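Local coordinates for protein pumilio homolog 23 (Arabidopsis thaliana, PDB 5WZJ) that binds RNA sequence-specifically through pumilio repeats, recognises 18S rRNA, and probably regulates translation and mRNA stability, at residues 121-132 and 200-208; 244-255 and 293-301. All coordinates share one frame; numbering follows the deposited sequence.

Contact 1: 121-132 and 200-208; sequences YSVIEEALHSIC and GFPGMLTYL
Tyr121 OH donates a hydrogen bond to Gly200 O at 3.3 Å. The hydroxyl oxygen lies in the carbonyl plane, on a lone pair of Gly200 O, with a C=O...O angle of 140°. The contact joins two neighbouring helices of the right-handed pumilio superhelix. Their segments 121-132 and 202-208 run side by side, 5° from parallel. Phe201, at the N-cap position of the second helix, packs its ring against the first. This ring forms an offset stack with Tyr121, the planes 27° apart. Leu128 CD1 lies over one face of the Phe201 ring in a CH-pi contact, 3.9 Å from the centroid. Ile124 CG2 approaches Phe201 CZ to 3.4 Å, the two side chains nearly perpendicular. Leu115 also touches Phe201.

Met204 is a knob in the hole formed by Glu125, Leu128, His129 and Cys132. Its chain bends at chi2 and chi3, which carries SD and CE over the backbone of the opposing helix. Met204 CE is 3.8 Å from Glu125 O, and Met204 SD meets the edge of the His129 ring. At the far end Cys132 SG packs on Leu208 CB. Cys132 CB sits at the edge of the Tyr207 ring, 3.8 Å from CE2.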
loop_
_atom_site.group_PDB
_atom_site.type_symbol
_atom_site.label_atom_id
_atom_site.label_comp_id
_atom_site.label_asym_id
_atom_site.label_seq_id
_atom_site.Cartn_x
_atom_site.Cartn_y
_atom_site.Cartn_z
ATOM N N TYR A 121 18.223 25.792 2.216
ATOM C CA TYR A 121 17.535 25.331 3.416
ATOM C C TYR A 121 16.755 26.451 4.093
ATOM O O TYR A 121 15.562 26.301 4.371
ATOM C CB TYR A 121 18.522 24.718 4.410
ATOM C CG TYR A 121 17.816 24.110 5.604
ATOM C CD1 TYR A 121 17.346 22.807 5.549
ATOM C CD2 TYR A 121 17.598 24.844 6.773
ATOM C CE1 TYR A 121 16.684 22.236 6.623
ATOM C CE2 TYR A 121 16.930 24.279 7.863
ATOM C CZ TYR A 121 16.476 22.970 7.769
ATOM O OH TYR A 121 15.815 22.375 8.814
ATOM N N SER A 122 17.417 27.572 4.401
ATOM C CA SER A 122 16.761 28.605 5.202
ATOM C C SER A 122 15.705 29.358 4.415
ATOM O O SER A 122 14.714 29.819 4.991
ATOM C CB SER A 122 17.788 29.588 5.764
ATOM O OG SER A 122 18.371 29.044 6.935
ATOM N N VAL A 123 15.903 29.522 3.111
ATOM C CA VAL A 123 14.887 30.180 2.304
ATOM C C VAL A 123 13.626 29.316 2.235
ATOM O O VAL A 123 12.504 29.821 2.350
ATOM C CB VAL A 123 15.474 30.507 0.918
ATOM C CG1 VAL A 123 14.437 31.051 0.022
ATOM C CG2 VAL A 123 16.592 31.541 1.070
ATOM N N ILE A 124 13.788 27.998 2.093
ATOM C CA ILE A 124 12.625 27.110 2.103
ATOM C C ILE A 124 11.925 27.173 3.454
ATOM O O ILE A 124 10.700 27.313 3.534
ATOM C CB ILE A 124 13.033 25.667 1.759
ATOM C CG1 ILE A 124 13.609 25.574 0.344
ATOM C CG2 ILE A 124 11.827 24.738 1.879
ATOM C CD1 ILE A 124 14.145 24.193 0.016
ATOM N N GLU A 125 12.701 27.060 4.540
ATOM C CA GLU A 125 12.118 27.065 5.877
ATOM C C GLU A 125 11.316 28.332 6.130
ATOM O O GLU A 125 10.251 28.284 6.745
ATOM C CB GLU A 125 13.212 26.909 6.937
ATOM C CG GLU A 125 12.684 26.886 8.361
ATOM C CD GLU A 125 13.799 26.974 9.380
ATOM O OE1 GLU A 125 14.593 27.937 9.313
ATOM O OE2 GLU A 125 13.894 26.068 10.230
ATOM N N GLU A 126 11.813 29.479 5.664
ATOM C CA GLU A 126 11.078 30.725 5.856
ATOM C C GLU A 126 9.761 30.721 5.074
ATOM O O GLU A 126 8.737 31.210 5.571
ATOM C CB GLU A 126 11.960 31.906 5.440
ATOM C CG GLU A 126 11.285 33.265 5.453
ATOM C CD GLU A 126 12.232 34.392 4.988
ATOM O OE1 GLU A 126 12.996 34.186 4.011
ATOM O OE2 GLU A 126 12.214 35.479 5.607
ATOM N N ALA A 127 9.764 30.190 3.842
ATOM C CA ALA A 127 8.517 30.097 3.080
ATOM C C ALA A 127 7.522 29.173 3.777
ATOM O O ALA A 127 6.335 29.498 3.891
ATOM C CB ALA A 127 8.796 29.610 1.657
ATOM N N LEU A 128 7.995 28.024 4.267
ATOM C CA LEU A 128 7.121 27.136 5.026
ATOM C C LEU A 128 6.590 27.821 6.283
ATOM O O LEU A 128 5.412 27.675 6.628
ATOM C CB LEU A 128 7.859 25.851 5.385
ATOM C CG LEU A 128 8.261 25.004 4.181
ATOM C CD1 LEU A 128 9.175 23.890 4.619
ATOM C CD2 LEU A 128 7.022 24.426 3.493
ATOM N N HIS A 129 7.433 28.592 6.973
ATOM C CA HIS A 129 6.961 29.250 8.187
ATOM C C HIS A 129 5.800 30.194 7.892
ATOM O O HIS A 129 4.791 30.196 8.610
ATOM C CB HIS A 129 8.094 30.007 8.879
ATOM C CG HIS A 129 7.664 30.676 10.149
ATOM N ND1 HIS A 129 7.407 29.975 11.309
ATOM C CD2 HIS A 129 7.400 31.975 10.429
ATOM C CE1 HIS A 129 7.037 30.816 12.258
ATOM N NE2 HIS A 129 7.018 32.035 11.748
ATOM N N SER A 130 5.912 31.003 6.833
ATOM C CA SER A 130 4.836 31.948 6.547
ATOM C C SER A 130 3.525 31.212 6.267
ATOM O O SER A 130 2.453 31.653 6.699
ATOM C CB SER A 130 5.227 32.863 5.379
ATOM O OG SER A 130 5.430 32.115 4.198
ATOM N N ILE A 131 3.605 30.054 5.607
ATOM C CA ILE A 131 2.412 29.270 5.295
ATOM C C ILE A 131 1.854 28.611 6.555
ATOM O O ILE A 131 0.646 28.651 6.813
ATOM C CB ILE A 131 2.737 28.217 4.214
ATOM C CG1 ILE A 131 3.060 28.875 2.885
ATOM C CG2 ILE A 131 1.569 27.261 3.996
ATOM C CD1 ILE A 131 3.449 27.846 1.829
ATOM N N CYS A 132 2.715 27.956 7.339
ATOM C CA CYS A 132 2.221 27.225 8.506
ATOM C C CYS A 132 1.610 28.166 9.532
ATOM O O CYS A 132 0.634 27.809 10.211
ATOM C CB CYS A 132 3.350 26.412 9.145
ATOM S SG CYS A 132 3.942 25.016 8.129
ATOM N N GLY A 200 14.552 17.198 6.251
ATOM C CA GLY A 200 13.332 17.972 6.276
ATOM C C GLY A 200 13.463 19.154 7.212
ATOM O O GLY A 200 14.555 19.668 7.464
ATOM N N PHE A 201 12.321 19.575 7.754
ATOM C CA PHE A 201 12.229 20.712 8.667
ATOM C C PHE A 201 11.513 20.205 9.914
ATOM O O PHE A 201 10.315 20.453 10.103
ATOM C CB PHE A 201 11.522 21.887 7.990
ATOM C CG PHE A 201 12.131 22.233 6.662
ATOM C CD1 PHE A 201 11.756 21.547 5.520
ATOM C CD2 PHE A 201 13.151 23.169 6.578
ATOM C CE1 PHE A 201 12.352 21.814 4.290
ATOM C CE2 PHE A 201 13.751 23.446 5.358
ATOM C CZ PHE A 201 13.351 22.765 4.210
ATOM N N PRO A 202 12.225 19.468 10.779
ATOM C CA PRO A 202 11.551 18.789 11.901
ATOM C C PRO A 202 10.786 19.738 12.802
ATOM O O PRO A 202 9.656 19.430 13.199
ATOM C CB PRO A 202 12.714 18.107 12.649
ATOM C CG PRO A 202 13.767 17.908 11.611
ATOM C CD PRO A 202 13.662 19.142 10.716
ATOM N N GLY A 203 11.366 20.894 13.126
ATOM C CA GLY A 203 10.661 21.852 13.961
ATOM C C GLY A 203 9.410 22.409 13.297
ATOM O O GLY A 203 8.426 22.716 13.974
ATOM N N MET A 204 9.435 22.565 11.971
ATOM C CA MET A 204 8.259 23.077 11.274
ATOM C C MET A 204 7.149 22.029 11.232
ATOM O O MET A 204 5.973 22.357 11.426
ATOM C CB MET A 204 8.638 23.525 9.864
ATOM C CG MET A 204 7.571 24.378 9.180
ATOM S SD MET A 204 7.408 26.017 9.938
ATOM C CE MET A 204 9.124 26.551 9.928
ATOM N N LEU A 205 7.502 20.767 10.968
ATOM C CA LEU A 205 6.508 19.695 11.008
ATOM C C LEU A 205 5.833 19.635 12.375
ATOM O O LEU A 205 4.598 19.598 12.474
ATOM C CB LEU A 205 7.162 18.356 10.668
ATOM C CG LEU A 205 6.253 17.119 10.689
ATOM C CD1 LEU A 205 5.124 17.257 9.664
ATOM C CD2 LEU A 205 7.043 15.849 10.419
ATOM N N THR A 206 6.635 19.663 13.445
ATOM C CA THR A 206 6.089 19.618 14.804
ATOM C C THR A 206 5.177 20.808 15.063
ATOM O O THR A 206 4.068 20.655 15.588
ATOM C CB THR A 206 7.238 19.573 15.821
ATOM O OG1 THR A 206 7.993 18.367 15.618
ATOM C CG2 THR A 206 6.706 19.610 17.261
ATOM N N TYR A 207 5.624 22.003 14.671
ATOM C CA TYR A 207 4.842 23.215 14.883
ATOM C C TYR A 207 3.522 23.160 14.125
ATOM O O TYR A 207 2.465 23.483 14.679
ATOM C CB TYR A 207 5.668 24.429 14.448
ATOM C CG TYR A 207 4.896 25.718 14.243
ATOM C CD1 TYR A 207 4.400 26.433 15.330
ATOM C CD2 TYR A 207 4.706 26.250 12.962
ATOM C CE1 TYR A 207 3.702 27.631 15.147
ATOM C CE2 TYR A 207 4.002 27.448 12.763
ATOM C CZ TYR A 207 3.510 28.134 13.869
ATOM O OH TYR A 207 2.833 29.325 13.710
ATOM N N LEU A 208 3.567 22.768 12.845
ATOM C CA LEU A 208 2.342 22.691 12.053
ATOM C C LEU A 208 1.374 21.678 12.654
ATOM O O LEU A 208 0.200 21.987 12.894
ATOM C CB LEU A 208 2.675 22.329 10.598
ATOM C CG LEU A 208 1.473 21.957 9.724
ATOM C CD1 LEU A 208 0.469 23.134 9.627
ATOM C CD2 LEU A 208 1.964 21.526 8.332
#

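Contact 2: 244-255 and 293-301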
loop_
_atom_site.group_PDB
_atom_site.type_symbol
_atom_site.label_atom_id
_atom_site.label_comp_id
_atom_site.label_asym_id
_atom_site.label_seq_id
_atom_site.Cartn_x
_atom_site.Cartn_y
_atom_site.Cartn_z
ATOM N N ASP A 244 9.074 8.209 18.466
ATOM C CA ASP A 244 8.226 7.724 19.558
ATOM C C ASP A 244 7.819 8.839 20.513
ATOM O O ASP A 244 6.683 8.858 20.996
ATOM C CB ASP A 244 8.925 6.601 20.321
ATOM C CG ASP A 244 8.768 5.248 19.627
ATOM O OD1 ASP A 244 8.293 5.209 18.468
ATOM O OD2 ASP A 244 9.109 4.227 20.249
ATOM N N GLU A 245 8.725 9.775 20.803
ATOM C CA GLU A 245 8.378 10.840 21.738
ATOM C C GLU A 245 7.292 11.755 21.180
ATOM O O GLU A 245 6.483 12.284 21.949
ATOM C CB GLU A 245 9.630 11.646 22.127
ATOM C CG GLU A 245 10.095 12.721 21.133
ATOM C CD GLU A 245 10.835 12.161 19.915
ATOM O OE1 GLU A 245 10.955 10.922 19.773
ATOM O OE2 GLU A 245 11.306 12.981 19.100
ATOM N N GLN A 246 7.257 11.964 19.857
ATOM C CA GLN A 246 6.169 12.740 19.271
ATOM C C GLN A 246 4.886 11.912 19.169
ATOM O O GLN A 246 3.793 12.426 19.430
ATOM C CB GLN A 246 6.580 13.280 17.893
ATOM C CG GLN A 246 7.821 14.167 17.932
ATOM C CD GLN A 246 7.864 15.162 16.785
ATOM O OE1 GLN A 246 7.016 16.050 16.691
ATOM N NE2 GLN A 246 8.864 15.026 15.913
ATOM N N LEU A 247 5.004 10.637 18.783
ATOM C CA LEU A 247 3.829 9.773 18.685
ATOM C C LEU A 247 3.118 9.658 20.022
ATOM O O LEU A 247 1.882 9.675 20.075
ATOM C CB LEU A 247 4.224 8.387 18.177
ATOM C CG LEU A 247 4.679 8.358 16.715
ATOM C CD1 LEU A 247 5.277 7.012 16.382
ATOM C CD2 LEU A 247 3.484 8.650 15.830
ATOM N N LEU A 248 3.885 9.550 21.119
ATOM C CA LEU A 248 3.303 9.472 22.457
ATOM C C LEU A 248 2.675 10.788 22.897
ATOM O O LEU A 248 1.848 10.795 23.810
ATOM C CB LEU A 248 4.366 9.023 23.470
ATOM C CG LEU A 248 4.871 7.588 23.243
ATOM C CD1 LEU A 248 6.181 7.324 24.019
ATOM C CD2 LEU A 248 3.793 6.569 23.636
ATOM N N GLU A 249 3.037 11.901 22.268
ATOM C CA GLU A 249 2.355 13.156 22.552
ATOM C C GLU A 249 1.124 13.343 21.666
ATOM O O GLU A 249 0.091 13.816 22.144
ATOM C CB GLU A 249 3.327 14.336 22.364
ATOM C CG GLU A 249 2.986 15.596 23.173
ATOM C CD GLU A 249 3.454 15.519 24.631
ATOM O OE1 GLU A 249 3.931 14.440 25.081
ATOM O OE2 GLU A 249 3.354 16.550 25.326
ATOM N N ILE A 250 1.204 12.975 20.384
ATOM C CA ILE A 250 0.133 13.342 19.459
ATOM C C ILE A 250 -1.012 12.332 19.484
ATOM O O ILE A 250 -2.181 12.708 19.341
ATOM C CB ILE A 250 0.679 13.540 18.031
ATOM C CG1 ILE A 250 1.254 12.253 17.465
ATOM C CG2 ILE A 250 1.716 14.657 17.990
ATOM C CD1 ILE A 250 1.985 12.473 16.150
ATOM N N ILE A 251 -0.723 11.038 19.627
ATOM C CA ILE A 251 -1.789 10.035 19.551
ATOM C C ILE A 251 -2.806 10.198 20.687
ATOM O O ILE A 251 -4.013 10.121 20.410
ATOM C CB ILE A 251 -1.197 8.623 19.460
ATOM C CG1 ILE A 251 -0.543 8.408 18.093
ATOM C CG2 ILE A 251 -2.284 7.560 19.716
ATOM C CD1 ILE A 251 0.191 7.073 17.989
ATOM N N PRO A 252 -2.397 10.433 21.943
ATOM C CA PRO A 252 -3.410 10.698 22.991
ATOM C C PRO A 252 -4.287 11.907 22.711
ATOM O O PRO A 252 -5.464 11.902 23.099
ATOM C CB PRO A 252 -2.564 10.907 24.261
ATOM C CG PRO A 252 -1.294 10.190 23.992
ATOM C CD PRO A 252 -1.044 10.292 22.518
ATOM N N LEU A 253 -3.755 12.947 22.057
ATOM C CA LEU A 253 -4.598 14.072 21.647
ATOM C C LEU A 253 -5.640 13.634 20.618
ATOM O O LEU A 253 -6.827 13.950 20.744
ATOM C CB LEU A 253 -3.736 15.217 21.093
ATOM C CG LEU A 253 -2.759 15.922 22.042
ATOM C CD1 LEU A 253 -1.837 16.899 21.294
ATOM C CD2 LEU A 253 -3.502 16.646 23.156
ATOM N N ILE A 254 -5.215 12.886 19.597
ATOM C CA ILE A 254 -6.151 12.411 18.577
ATOM C C ILE A 254 -7.229 11.524 19.188
ATOM O O ILE A 254 -8.402 11.592 18.795
ATOM C CB ILE A 254 -5.393 11.669 17.461
ATOM C CG1 ILE A 254 -4.451 12.647 16.731
ATOM C CG2 ILE A 254 -6.386 10.985 16.499
ATOM C CD1 ILE A 254 -3.595 11.981 15.669
ATOM N N LEU A 255 -6.853 10.655 20.132
ATOM C CA LEU A 255 -7.796 9.727 20.740
ATOM C C LEU A 255 -8.568 10.335 21.902
ATOM O O LEU A 255 -9.388 9.636 22.503
ATOM C CB LEU A 255 -7.073 8.455 21.223
ATOM C CG LEU A 255 -6.525 7.566 20.092
ATOM C CD1 LEU A 255 -5.848 6.316 20.641
ATOM C CD2 LEU A 255 -7.641 7.190 19.106
ATOM N N ILE A 293 -2.946 4.660 13.320
ATOM C CA ILE A 293 -2.502 4.705 14.713
ATOM C C ILE A 293 -1.859 3.381 15.117
ATOM O O ILE A 293 -0.771 3.348 15.714
ATOM C CB ILE A 293 -3.674 5.063 15.642
ATOM C CG1 ILE A 293 -4.051 6.538 15.468
ATOM C CG2 ILE A 293 -3.303 4.785 17.086
ATOM C CD1 ILE A 293 -5.334 6.911 16.176
ATOM N N LEU A 294 -2.525 2.268 14.799
ATOM C CA LEU A 294 -2.003 0.963 15.202
ATOM C C LEU A 294 -0.714 0.621 14.468
ATOM O O LEU A 294 0.163 -0.033 15.042
ATOM C CB LEU A 294 -3.060 -0.122 14.975
ATOM C CG LEU A 294 -4.262 -0.034 15.925
ATOM C CD1 LEU A 294 -5.350 -1.047 15.575
ATOM C CD2 LEU A 294 -3.770 -0.259 17.343
ATOM N N GLU A 295 -0.574 1.074 13.216
ATOM C CA GLU A 295 0.646 0.818 12.456
ATOM C C GLU A 295 1.848 1.557 13.026
ATOM O O GLU A 295 2.973 1.059 12.937
ATOM C CB GLU A 295 0.463 1.217 10.994
ATOM C CG GLU A 295 -0.341 0.204 10.228
ATOM C CD GLU A 295 -0.877 0.742 8.928
ATOM O OE1 GLU A 295 -0.223 1.638 8.327
ATOM O OE2 GLU A 295 -1.961 0.258 8.527
ATOM N N VAL A 296 1.650 2.770 13.556
ATOM C CA VAL A 296 2.776 3.552 14.067
ATOM C C VAL A 296 2.897 3.520 15.586
ATOM O O VAL A 296 3.880 4.057 16.124
ATOM C CB VAL A 296 2.702 5.020 13.591
ATOM C CG1 VAL A 296 2.703 5.069 12.082
ATOM C CG2 VAL A 296 1.464 5.719 14.188
ATOM N N ALA A 297 1.952 2.899 16.292
ATOM C CA ALA A 297 1.917 3.017 17.742
ATOM C C ALA A 297 3.174 2.416 18.366
ATOM O O ALA A 297 3.568 1.303 17.996
ATOM C CB ALA A 297 0.682 2.315 18.303
ATOM N N PRO A 298 3.840 3.123 19.284
ATOM C CA PRO A 298 4.877 2.490 20.101
ATOM C C PRO A 298 4.283 1.402 20.980
ATOM O O PRO A 298 3.078 1.368 21.235
ATOM C CB PRO A 298 5.421 3.646 20.952
ATOM C CG PRO A 298 5.084 4.876 20.165
ATOM C CD PRO A 298 3.752 4.569 19.529
ATOM N N GLU A 299 5.164 0.523 21.475
ATOM C CA GLU A 299 4.719 -0.706 22.131
ATOM C C GLU A 299 3.741 -0.422 23.264
ATOM O O GLU A 299 2.664 -1.027 23.337
ATOM C CB GLU A 299 5.925 -1.492 22.657
ATOM C CG GLU A 299 5.523 -2.657 23.560
ATOM C CD GLU A 299 6.667 -3.622 23.835
ATOM O OE1 GLU A 299 7.371 -4.012 22.872
ATOM O OE2 GLU A 299 6.859 -3.988 25.015
ATOM N N SER A 300 4.101 0.495 24.164
ATOM C CA SER A 300 3.263 0.753 25.329
ATOM C C SER A 300 1.890 1.257 24.911
ATOM O O SER A 300 0.867 0.901 25.509
ATOM C CB SER A 300 3.947 1.777 26.241
ATOM O OG SER A 300 4.181 2.986 25.527
ATOM N N LEU A 301 1.851 2.095 23.881
ATOM C CA LEU A 301 0.577 2.626 23.426
ATOM C C LEU A 301 -0.245 1.539 22.737
ATOM O O LEU A 301 -1.452 1.427 22.975
ATOM C CB LEU A 301 0.838 3.819 22.503
ATOM C CG LEU A 301 -0.339 4.717 22.159
ATOM C CD1 LEU A 301 0.127 6.160 22.032
ATOM C CD2 LEU A 301 -0.944 4.239 20.878
#
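Leu301 and Ile251 make the closest apolar contact here. Leu301 CD1 lies 3.6 Å from Ile251 CG2, and CD2 of the same leucine also reaches that methyl. The Leu301 chi1 of -167° sets CG opposite the backbone N, and a chi2 of 145° rotates the two methyls onto the isoleucine. Leu248 CD2 packs on Leu301 CD1 from the N-terminal side of Ile251, the two leucine side chains lying antiparallel, one beside the other. Ile293 touches two residues with different branches. Ile293 CG2 meets Ile251 CG2 at 4.0 Å, and Ile293 CD1 meets Leu255 CD2 at 3.7 Å. Leu247 CD2 packs on Val296 CG2, the side chains roughly perpendicular. Leu247 CB lies 4.1 Å from Pro298 CD.

The contact joins pumilio repeats 4 and 5 of the superhelix. Helix 244-254 packs against the bend between helices 284-296 and 299-310. Leu237 of helix 227-239 touches both Ile251 and Ile293.

Polar groups meet carbon at the bend. Pro298, at the N-cap position of helix 299-310, turns its ring to helix 244-254. The Asp244 carboxylate lies against this ring, with OD1 3.6 Å from Pro298 CG. Leu247 CD1 comes to 3.3 Å from Val296 O. At the outer margin, Leu248 CD2 is 4.1 Å from Ser300 OG.

Overall arrangement
Contact 1 closes before contact 2 opens along the chain, so the two come in series. Their centres are about 23 Å apart, and both lie in the NOP9-like PUF repeat domain. They share no helix but touch directly. Thr206 OG1 on helix 202-213 and Gln246 OE1 on helix 244-254 are 2.7 Å apart, a probable hydrogen bond. Ile250 of helix 244-254 also packs on Leu209 and Leu213 of helix 202-213. The helices thus form a continuous stack from 121-137 to 299-310, one stretch of the half-donut that binds RNA. The nearest atom of contact 2 is about 7 Å from the bound RNA, that of contact 1 about 14 Å.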